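Local structure of Lic11098 (4U08) at residues L137-L142 with L160-L165; L91-L96 with L114-L119; I177-N182 with I200-N205; T102-E107 with N122-L127. The protein is of unknown function but, as a leucine-rich repeat solenoid protein of a pathogenic Leptospira, may act as a virulence factor. All blocks are in the same frame, centred on the assembly; numbering follows the deposited sequence.

Contact 1. Residues L137-L142 with L160-L165; sequences LQTLYL and LESLGL. With CA (calcium ion), chain H.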
# COMPACT_ATOMS: atom_id res chain seq x y z
N LEU A 137 -11.15 6.11 17.17
CA LEU A 137 -10.28 6.35 16.01
C LEU A 137 -10.21 5.13 15.11
O LEU A 137 -9.89 4.03 15.56
CB LEU A 137 -8.88 6.83 16.41
CG LEU A 137 -8.11 7.62 15.35
CD1 LEU A 137 -8.71 9.03 15.16
CD2 LEU A 137 -6.66 7.77 15.72
N GLN A 138 -10.56 5.34 13.83
CA GLN A 138 -10.56 4.28 12.82
C GLN A 138 -9.43 4.47 11.83
O GLN A 138 -8.91 3.49 11.30
CB GLN A 138 -11.92 4.28 12.07
CG GLN A 138 -13.03 3.64 12.89
CD GLN A 138 -14.39 3.62 12.21
OE1 GLN A 138 -15.42 3.48 12.88
NE2 GLN A 138 -14.43 3.73 10.89
N THR A 139 -9.05 5.72 11.57
CA THR A 139 -8.03 6.06 10.59
C THR A 139 -7.04 7.07 11.15
O THR A 139 -7.42 8.15 11.64
CB THR A 139 -8.69 6.55 9.27
OG1 THR A 139 -9.75 5.66 8.90
CG2 THR A 139 -7.73 6.66 8.14
N LEU A 140 -5.75 6.74 11.02
CA LEU A 140 -4.66 7.58 11.52
C LEU A 140 -3.55 7.67 10.49
O LEU A 140 -2.90 6.67 10.21
CB LEU A 140 -4.13 6.98 12.84
CG LEU A 140 -2.95 7.70 13.52
CD1 LEU A 140 -3.26 9.19 13.76
CD2 LEU A 140 -2.61 7.01 14.82
N TYR A 141 -3.33 8.85 9.93
CA TYR A 141 -2.28 9.07 8.93
C TYR A 141 -1.15 9.88 9.52
O TYR A 141 -1.37 11.03 9.92
CB TYR A 141 -2.86 9.79 7.69
CG TYR A 141 -3.93 8.99 6.99
CD1 TYR A 141 -3.66 7.72 6.48
CD2 TYR A 141 -5.21 9.51 6.80
CE1 TYR A 141 -4.64 6.98 5.81
CE2 TYR A 141 -6.19 8.80 6.10
CZ TYR A 141 -5.90 7.53 5.61
OH TYR A 141 -6.84 6.81 4.94
N LEU A 142 0.04 9.30 9.58
CA LEU A 142 1.25 9.94 10.14
C LEU A 142 2.40 9.93 9.15
O LEU A 142 3.55 10.19 9.51
CB LEU A 142 1.67 9.23 11.45
CG LEU A 142 0.68 9.29 12.60
CD1 LEU A 142 0.96 8.17 13.60
CD2 LEU A 142 0.68 10.66 13.25
N LEU A 160 -8.79 0.95 15.52
CA LEU A 160 -8.03 1.39 14.36
C LEU A 160 -8.08 0.38 13.22
O LEU A 160 -7.84 -0.81 13.42
CB LEU A 160 -6.58 1.75 14.73
CG LEU A 160 -5.85 2.70 13.79
CD1 LEU A 160 -6.45 4.12 13.84
CD2 LEU A 160 -4.35 2.73 14.12
N GLU A 161 -8.42 0.88 12.05
CA GLU A 161 -8.55 0.09 10.81
C GLU A 161 -7.47 0.43 9.80
O GLU A 161 -7.07 -0.45 9.06
CB GLU A 161 -9.93 0.31 10.20
CG GLU A 161 -11.01 -0.48 10.92
CD GLU A 161 -12.43 -0.15 10.53
OE1 GLU A 161 -13.34 -0.47 11.33
OE2 GLU A 161 -12.65 0.44 9.44
N SER A 162 -7.03 1.70 9.73
CA SER A 162 -5.98 2.11 8.80
C SER A 162 -4.96 2.94 9.55
O SER A 162 -5.32 3.92 10.21
CB SER A 162 -6.51 2.91 7.62
OG SER A 162 -7.59 2.28 6.96
N LEU A 163 -3.68 2.57 9.39
CA LEU A 163 -2.55 3.26 10.01
C LEU A 163 -1.52 3.55 8.93
O LEU A 163 -1.00 2.62 8.31
CB LEU A 163 -1.96 2.38 11.13
CG LEU A 163 -0.71 2.93 11.84
CD1 LEU A 163 -0.98 4.32 12.48
CD2 LEU A 163 -0.22 1.94 12.87
N GLY A 164 -1.27 4.83 8.69
CA GLY A 164 -0.29 5.28 7.71
C GLY A 164 0.96 5.79 8.41
O GLY A 164 0.90 6.77 9.14
N LEU A 165 2.09 5.13 8.19
CA LEU A 165 3.37 5.50 8.79
C LEU A 165 4.47 5.57 7.74
O LEU A 165 5.65 5.52 8.07
CB LEU A 165 3.75 4.51 9.90
CG LEU A 165 3.04 4.72 11.24
CD1 LEU A 165 3.17 3.48 12.08
CD2 LEU A 165 3.62 5.93 11.96
CA CA H . -13.25 -0.69 7.18
O HOH W 1 -10.19 3.15 7.88
O HOH W 2 -13.08 -2.08 4.95
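Q138 and E161 meet at two levels, backbone and side chain. The carbonyl oxygen of Q138 is gripped twice: E161 N lies 2.8 Å from Q138 O, tilted out of the carbonyl plane, while S162 N approaches nearly along the C=O axis. The two extended side chains run next to each other in the same direction, the amide stacked on the carboxylate with their planes 24° apart. Beyond this stack, E161 OE2 binds a calcium ion at 2.6 Å, and E184 of the following repeat and a water complete the coordination seen.

From S162 onward the strands 139-141 and 162-164 pair in parallel, as expected for successive LxxLxL units lining the concave side of a leucine-rich repeat solenoid. The straightest link joins G164 N to L140 O at 2.9 Å (173° at the hydrogen). T139 and S162 share the face that carries Y141, and one water joins their hydroxyls, 2.7 Å from T139 OG1 and 2.9 Å from S162 OG. The Y141 ring turns its edge to G164 CA. On the reverse face L140 and L163 lie parallel to each other, CG anti to the backbone N in both, which brings L140 CD2 to 3.9 Å from L163 CD1. Past the strands, L142 CD1 meets L165 CD2 at 3.8 Å, and N168 ND2 hydrogen-bonds to both L142 O and L165 O.

Contact 2. Residues L91-L96 with L114-L119; sequences LQKLKL and LQELNL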
# COMPACT_ATOMS: atom_id res chain seq x y z
N LEU A 91 -16.28 16.60 17.07
CA LEU A 91 -15.33 16.41 15.99
C LEU A 91 -15.09 14.92 15.67
O LEU A 91 -14.74 14.14 16.56
CB LEU A 91 -14.01 17.13 16.27
CG LEU A 91 -13.15 17.49 15.05
CD1 LEU A 91 -13.82 18.54 14.16
CD2 LEU A 91 -11.80 17.99 15.48
N GLN A 92 -15.36 14.54 14.42
CA GLN A 92 -15.17 13.17 13.92
C GLN A 92 -14.00 13.10 12.95
O GLN A 92 -13.40 12.04 12.80
CB GLN A 92 -16.44 12.66 13.26
CG GLN A 92 -17.55 12.35 14.26
CD GLN A 92 -18.89 12.08 13.62
OE1 GLN A 92 -19.26 12.65 12.57
NE2 GLN A 92 -19.69 11.24 14.27
N LYS A 93 -13.70 14.20 12.27
CA LYS A 93 -12.64 14.22 11.29
C LYS A 93 -11.76 15.44 11.50
O LYS A 93 -12.26 16.56 11.55
CB LYS A 93 -13.26 14.23 9.87
CG LYS A 93 -12.42 13.59 8.78
CD LYS A 93 -13.02 13.80 7.37
CE LYS A 93 -14.26 12.98 7.06
NZ LYS A 93 -13.98 11.52 6.97
N LEU A 94 -10.44 15.22 11.62
CA LEU A 94 -9.49 16.32 11.77
C LEU A 94 -8.42 16.15 10.72
O LEU A 94 -7.64 15.19 10.78
CB LEU A 94 -8.94 16.39 13.22
CG LEU A 94 -7.86 17.44 13.52
CD1 LEU A 94 -8.31 18.85 13.19
CD2 LEU A 94 -7.37 17.33 14.99
N LYS A 95 -8.40 17.05 9.73
CA LYS A 95 -7.46 16.99 8.61
C LYS A 95 -6.40 18.09 8.68
O LYS A 95 -6.71 19.26 8.51
CB LYS A 95 -8.19 16.96 7.24
CG LYS A 95 -9.06 15.71 7.09
CD LYS A 95 -9.76 15.63 5.74
CE LYS A 95 -9.12 14.63 4.81
NZ LYS A 95 -9.96 14.36 3.62
N LEU A 96 -5.16 17.70 8.96
CA LEU A 96 -4.05 18.63 9.13
C LEU A 96 -2.87 18.32 8.25
O LEU A 96 -1.76 18.75 8.55
CB LEU A 96 -3.61 18.61 10.61
CG LEU A 96 -4.59 19.22 11.61
CD1 LEU A 96 -4.40 18.65 12.97
CD2 LEU A 96 -4.45 20.72 11.65
N LEU A 114 -13.49 11.48 17.67
CA LEU A 114 -12.60 11.47 16.51
C LEU A 114 -12.50 10.06 15.88
O LEU A 114 -12.23 9.05 16.56
CB LEU A 114 -11.23 12.03 16.87
CG LEU A 114 -10.45 12.74 15.78
CD1 LEU A 114 -11.17 14.00 15.27
CD2 LEU A 114 -9.04 13.09 16.27
N GLN A 115 -12.81 10.00 14.59
CA GLN A 115 -12.77 8.76 13.82
C GLN A 115 -11.60 8.79 12.86
O GLN A 115 -11.07 7.73 12.50
CB GLN A 115 -14.09 8.57 13.03
CG GLN A 115 -15.30 8.31 13.91
CD GLN A 115 -16.49 7.86 13.10
OE1 GLN A 115 -16.84 8.44 12.07
NE2 GLN A 115 -17.14 6.79 13.55
N GLU A 116 -11.24 9.96 12.38
CA GLU A 116 -10.17 10.15 11.41
C GLU A 116 -9.28 11.31 11.80
O GLU A 116 -9.77 12.43 12.02
CB GLU A 116 -10.75 10.36 10.01
CG GLU A 116 -9.72 10.71 8.93
CD GLU A 116 -10.24 10.84 7.51
OE1 GLU A 116 -11.41 10.46 7.26
OE2 GLU A 116 -9.47 11.30 6.64
N LEU A 117 -7.98 11.05 11.85
CA LEU A 117 -6.97 12.05 12.17
C LEU A 117 -5.89 12.00 11.11
O LEU A 117 -5.21 10.98 10.98
CB LEU A 117 -6.43 11.78 13.58
CG LEU A 117 -5.25 12.64 14.07
CD1 LEU A 117 -5.57 14.15 14.01
CD2 LEU A 117 -4.86 12.24 15.49
N ASN A 118 -5.77 13.06 10.32
CA ASN A 118 -4.78 13.10 9.27
C ASN A 118 -3.69 14.08 9.67
O ASN A 118 -3.90 15.29 9.61
CB ASN A 118 -5.40 13.48 7.91
CG ASN A 118 -4.46 13.24 6.75
OD1 ASN A 118 -3.25 13.25 6.89
ND2 ASN A 118 -5.01 12.96 5.58
N LEU A 119 -2.51 13.56 10.05
CA LEU A 119 -1.36 14.39 10.43
C LEU A 119 -0.21 14.20 9.45
O LEU A 119 0.94 14.52 9.77
CB LEU A 119 -0.92 14.05 11.89
CG LEU A 119 -1.89 14.44 13.00
CD1 LEU A 119 -1.52 13.73 14.33
CD2 LEU A 119 -1.95 15.94 13.18
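The carboxylate of E116 is overlain on one face by the aliphatic chain of K93, whose CG lies 3.7 Å from E116 CD. K93 then bends at chi3 and chi4 (-73° and -68°), curling its ammonium back so that NZ reaches E116 OE1 at 2.8 Å in a salt bridge, the nitrogen standing above the carboxylate plane. From the same side K95 comes near the other oxygen, CE lying 3.8 Å from E116 OE2; its NZ stays beyond salt-bridge range. The second flat group, the amide of N118, is held through OD1 by A120 N, while its CB packs over L94 O.

Beneath these groups strands 93-95 and 116-118 form a parallel pair of the leucine-rich repeat type. Q92 O receives both Q115 N and E116 N, and L94 N donates to E116 O at 2.9 Å. N118 N answers at 2.9 Å from L94 O, with a nearly straight bond of 174°. On the face away from the charges, L94 CD2 meets L117 CD1 at 3.8 Å; just past the strands, L96 CD1 meets L119 CD2 at 3.7 Å. Each pair of leucines lies side by side.

The strand pair thus separates its chemistry by face, leucines on one, lysines, glutamate and asparagine on the other. With one lysine bonded and a second nearby, the E116 carboxylate is probably stabilised in its ionised form.

Contact 3. Residues I177-N182 with I200-N205; sequences IGQLRN and IGQLQN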
# COMPACT_ATOMS: atom_id res chain seq x y z
N ILE A 177 2.41 -3.24 18.43
CA ILE A 177 1.69 -3.01 17.17
C ILE A 177 0.73 -4.20 16.90
O ILE A 177 -0.35 -3.99 16.38
CB ILE A 177 2.67 -2.72 15.99
CG1 ILE A 177 1.95 -1.94 14.87
CG2 ILE A 177 3.37 -3.98 15.47
CD1 ILE A 177 2.78 -0.87 14.20
N GLY A 178 1.13 -5.40 17.34
CA GLY A 178 0.38 -6.65 17.23
C GLY A 178 -0.95 -6.66 17.97
O GLY A 178 -1.75 -7.56 17.76
N GLN A 179 -1.21 -5.64 18.81
CA GLN A 179 -2.49 -5.57 19.53
C GLN A 179 -3.60 -4.87 18.73
O GLN A 179 -4.75 -4.80 19.20
CB GLN A 179 -2.29 -4.94 20.93
CG GLN A 179 -1.31 -5.72 21.83
CD GLN A 179 -1.63 -7.19 22.07
OE1 GLN A 179 -0.77 -7.96 22.52
NE2 GLN A 179 -2.87 -7.63 21.81
N LEU A 180 -3.30 -4.38 17.52
CA LEU A 180 -4.28 -3.69 16.65
C LEU A 180 -5.12 -4.76 15.92
O LEU A 180 -4.96 -5.00 14.73
CB LEU A 180 -3.59 -2.72 15.69
CG LEU A 180 -2.81 -1.57 16.35
CD1 LEU A 180 -2.03 -0.77 15.32
CD2 LEU A 180 -3.74 -0.66 17.14
N ARG A 181 -6.01 -5.41 16.67
CA ARG A 181 -6.81 -6.54 16.19
C ARG A 181 -7.83 -6.20 15.11
O ARG A 181 -8.22 -7.10 14.37
CB ARG A 181 -7.47 -7.27 17.37
CG ARG A 181 -6.60 -8.42 17.88
CD ARG A 181 -6.94 -8.86 19.30
NE ARG A 181 -8.33 -9.31 19.44
CZ ARG A 181 -8.75 -10.56 19.28
NH1 ARG A 181 -7.88 -11.52 18.97
NH2 ARG A 181 -10.03 -10.86 19.43
N ASN A 182 -8.20 -4.92 14.97
CA ASN A 182 -9.10 -4.48 13.93
C ASN A 182 -8.38 -3.87 12.74
O ASN A 182 -9.04 -3.44 11.80
CB ASN A 182 -10.15 -3.52 14.49
CG ASN A 182 -11.24 -4.23 15.27
OD1 ASN A 182 -11.88 -5.17 14.78
ND2 ASN A 182 -11.42 -3.85 16.52
N ILE A 200 3.75 -9.12 14.42
CA ILE A 200 3.08 -8.72 13.17
C ILE A 200 1.99 -9.74 12.82
O ILE A 200 0.94 -9.35 12.34
CB ILE A 200 4.07 -8.45 11.98
CG1 ILE A 200 3.48 -7.50 10.93
CG2 ILE A 200 4.59 -9.74 11.33
CD1 ILE A 200 3.63 -6.03 11.23
N GLY A 201 2.23 -11.02 13.14
CA GLY A 201 1.32 -12.14 12.91
C GLY A 201 0.02 -12.09 13.70
O GLY A 201 -0.94 -12.77 13.35
N GLN A 202 -0.03 -11.24 14.73
CA GLN A 202 -1.25 -11.10 15.55
C GLN A 202 -2.32 -10.19 14.88
O GLN A 202 -3.44 -10.07 15.38
CB GLN A 202 -0.87 -10.54 16.94
CG GLN A 202 0.00 -11.46 17.78
CD GLN A 202 0.65 -10.76 18.98
OE1 GLN A 202 0.32 -9.63 19.36
NE2 GLN A 202 1.63 -11.41 19.57
N LEU A 203 -1.98 -9.56 13.74
CA LEU A 203 -2.88 -8.66 13.03
C LEU A 203 -3.87 -9.48 12.17
O LEU A 203 -3.82 -9.46 10.94
CB LEU A 203 -2.10 -7.63 12.23
CG LEU A 203 -1.17 -6.68 13.05
CD1 LEU A 203 -0.37 -5.79 12.14
CD2 LEU A 203 -1.98 -5.79 13.98
N GLN A 204 -4.79 -10.18 12.86
CA GLN A 204 -5.75 -11.10 12.24
C GLN A 204 -6.69 -10.47 11.23
O GLN A 204 -7.18 -11.20 10.38
CB GLN A 204 -6.55 -11.87 13.32
CG GLN A 204 -5.68 -12.75 14.22
CD GLN A 204 -4.90 -13.80 13.46
OE1 GLN A 204 -5.45 -14.82 13.04
NE2 GLN A 204 -3.61 -13.57 13.28
N ASN A 205 -6.96 -9.16 11.29
CA ASN A 205 -7.84 -8.52 10.33
C ASN A 205 -7.10 -7.84 9.18
O ASN A 205 -7.75 -7.32 8.28
CB ASN A 205 -8.79 -7.54 11.03
CG ASN A 205 -10.05 -8.18 11.55
OD1 ASN A 205 -10.12 -9.40 11.75
ND2 ASN A 205 -11.06 -7.38 11.79
O HOH W 3 -5.61 -6.78 12.30
O HOH W 4 -11.34 -4.59 11.03
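Two successive 3-10 turns on the convex side of the solenoid, ending in I177-Q179 and I200-Q202, stack where G178 meets Q202 and L180 meets L203. The first touch is a carbonyl set against a methylene: Q202 CB lies 3.2 Å from G178 O, its CB directed at the neighbouring turn. L203 does more. Its CG is anti to the carbonyl carbon (chi1 -61°), and although its CB does not point at the other segment, its tip comes up against two carbonyl oxygens of the preceding repeat. L203 CD2 stands 3.2 Å from L180 O and 3.4 Å from I177 O, and also touches L180 CB.

Both leucines are centres of inverse gamma turns, which lead the chain out of the 3-10 turn toward the next concave strand. The equivalent positions lie 23 residues apart, one repeat of this leucine-rich repeat solenoid, and L203 packs in turn on L226.

Past the leucines waters bridge the two segments. One water donates to L180 O at 3.1 Å and accepts from N205 N at 2.9 Å, although other acceptors compete for its protons. A second donates to N182 O at 2.7 Å and accepts from N205 ND2 at 2.9 Å. Between the two bridges N205 CB fits against R181 O at 3.4 Å. The side chains of N182 and N205 run alongside each other with amide planes 64° apart, and N182 ND2 is taken by Q158 O of the repeat before.

Contact 4. Residues T102-E107 with N122-L127; sequences TAIPKE and NQLATL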
# COMPACT_ATOMS: atom_id res chain seq x y z
N THR A 102 5.07 20.44 14.95
CA THR A 102 6.20 19.76 15.59
C THR A 102 5.72 19.01 16.82
O THR A 102 6.46 18.20 17.37
CB THR A 102 7.32 20.76 15.95
OG1 THR A 102 6.77 21.84 16.68
CG2 THR A 102 8.06 21.26 14.73
N ALA A 103 4.49 19.29 17.26
CA ALA A 103 3.85 18.66 18.41
C ALA A 103 2.34 18.73 18.28
O ALA A 103 1.81 19.58 17.55
CB ALA A 103 4.29 19.34 19.71
N ILE A 104 1.66 17.83 18.99
CA ILE A 104 0.22 17.69 19.09
C ILE A 104 -0.10 17.80 20.59
O ILE A 104 0.47 17.04 21.38
CB ILE A 104 -0.22 16.31 18.49
CG1 ILE A 104 -0.00 16.26 16.95
CG2 ILE A 104 -1.64 15.93 18.87
CD1 ILE A 104 -0.45 17.50 16.15
N PRO A 105 -1.00 18.73 21.01
CA PRO A 105 -1.30 18.87 22.45
C PRO A 105 -1.88 17.62 23.05
O PRO A 105 -2.58 16.87 22.35
CB PRO A 105 -2.34 20.01 22.49
CG PRO A 105 -2.21 20.71 21.21
CD PRO A 105 -1.76 19.71 20.20
N LYS A 106 -1.62 17.39 24.36
CA LYS A 106 -2.15 16.22 25.08
C LYS A 106 -3.69 16.20 25.06
O LYS A 106 -4.27 15.12 25.12
CB LYS A 106 -1.61 16.16 26.53
CG LYS A 106 -1.92 17.39 27.38
CD LYS A 106 -1.68 17.14 28.86
CE LYS A 106 -2.22 18.26 29.70
NZ LYS A 106 -2.27 17.87 31.13
N GLU A 107 -4.33 17.39 24.93
CA GLU A 107 -5.79 17.59 24.89
C GLU A 107 -6.45 16.93 23.67
O GLU A 107 -7.68 16.86 23.61
CB GLU A 107 -6.16 19.08 24.96
CG GLU A 107 -5.87 19.72 26.31
CD GLU A 107 -4.43 20.10 26.62
OE1 GLU A 107 -3.60 20.12 25.69
OE2 GLU A 107 -4.14 20.38 27.80
N ASN A 122 3.81 16.71 8.06
CA ASN A 122 4.09 17.67 9.12
C ASN A 122 5.53 17.45 9.56
O ASN A 122 6.31 16.82 8.83
CB ASN A 122 3.07 17.57 10.25
CG ASN A 122 1.82 18.32 9.94
OD1 ASN A 122 1.76 19.53 10.11
ND2 ASN A 122 0.81 17.64 9.42
N GLN A 123 5.91 17.95 10.75
CA GLN A 123 7.27 17.75 11.24
C GLN A 123 7.24 17.14 12.66
O GLN A 123 7.98 17.54 13.57
CB GLN A 123 8.10 19.06 11.10
CG GLN A 123 8.64 19.23 9.65
CD GLN A 123 8.89 20.63 9.14
OE1 GLN A 123 8.27 21.08 8.16
NE2 GLN A 123 9.92 21.29 9.67
N LEU A 124 6.35 16.14 12.84
CA LEU A 124 6.14 15.43 14.10
C LEU A 124 7.18 14.35 14.32
O LEU A 124 7.49 13.59 13.40
CB LEU A 124 4.74 14.81 14.16
CG LEU A 124 3.56 15.77 14.10
CD1 LEU A 124 2.26 15.01 13.89
CD2 LEU A 124 3.47 16.60 15.36
N ALA A 125 7.73 14.27 15.54
CA ALA A 125 8.70 13.24 15.91
C ALA A 125 8.13 12.38 17.05
O ALA A 125 8.63 11.30 17.33
CB ALA A 125 10.01 13.89 16.34
N THR A 126 7.06 12.87 17.70
CA THR A 126 6.42 12.22 18.83
C THR A 126 4.94 12.51 18.84
O THR A 126 4.48 13.50 18.25
CB THR A 126 6.94 12.84 20.18
OG1 THR A 126 6.67 14.24 20.24
CG2 THR A 126 8.40 12.57 20.45
N LEU A 127 4.20 11.70 19.60
CA LEU A 127 2.79 11.91 19.88
C LEU A 127 2.62 11.88 21.39
O LEU A 127 3.33 11.11 22.05
CB LEU A 127 1.91 10.82 19.23
CG LEU A 127 1.84 10.80 17.69
CD1 LEU A 127 1.02 9.63 17.22
CD2 LEU A 127 1.24 12.09 17.16
O HOH W 5 7.08 15.68 17.89
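L124 reaches T102, A103 and I104 with its two methyls. From CB the chain leaves with CG anti to the carbonyl carbon (chi1 -62°), carrying the branch toward the neighbouring loop. At the fork CD1 comes to 4.0 Å from I104 CG1. CD2 goes further: it sits 3.4 Å from A103 N and 3.6 Å from T102 C, lying against the peptide link between these residues, and is 3.8 Å from I104 CG1. The side chains of I104 and L124 cross at about a right angle, and L127 CD2 adds a looser touch to I104 CG1.

T102 CA makes a nearly straight CH···O contact with Q123 O, 168° at the hydrogen. A water spans the loops, donating to T102 O at 2.6 Å and accepting from A125 N at 2.8 Å, and it also bonds T126 OG1 at 2.8 Å. N122 belongs to the asparagine ladder of the leucine-rich repeat, bonding L101 N through OD1 and L96 O and L119 O through ND2.

Direct contact between the two segments thus rests on methyls against side chain and peptide and one CH···O contact; clear hydrogen bonds run through the water, direct ones lying just before T102, at L101.

How the contacts relate
Contacts 1 and 2 are the same element taken from different repeats: paired concave strands, mostly buried and with no exposed residue. They adjoin directly, strand 116-118 lying next to 139-141 with Y141 O bonded to L119 N. Their polar faces differ, with calcium and water in contact 1 and a lysine-glutamate salt bridge in contact 2. Contacts 3 and 4 join loops nearer the surface, mixing buried leucine and isoleucine with exposed residues such as R181 and T102, and in both, waters bridge the segments. Contact 4 still reaches the leucine interior, where I104 and L124 pack on L119 of contact 2; contact 3 meets contact 1 through L180 on L163. Contacts 3 and 4 do not touch.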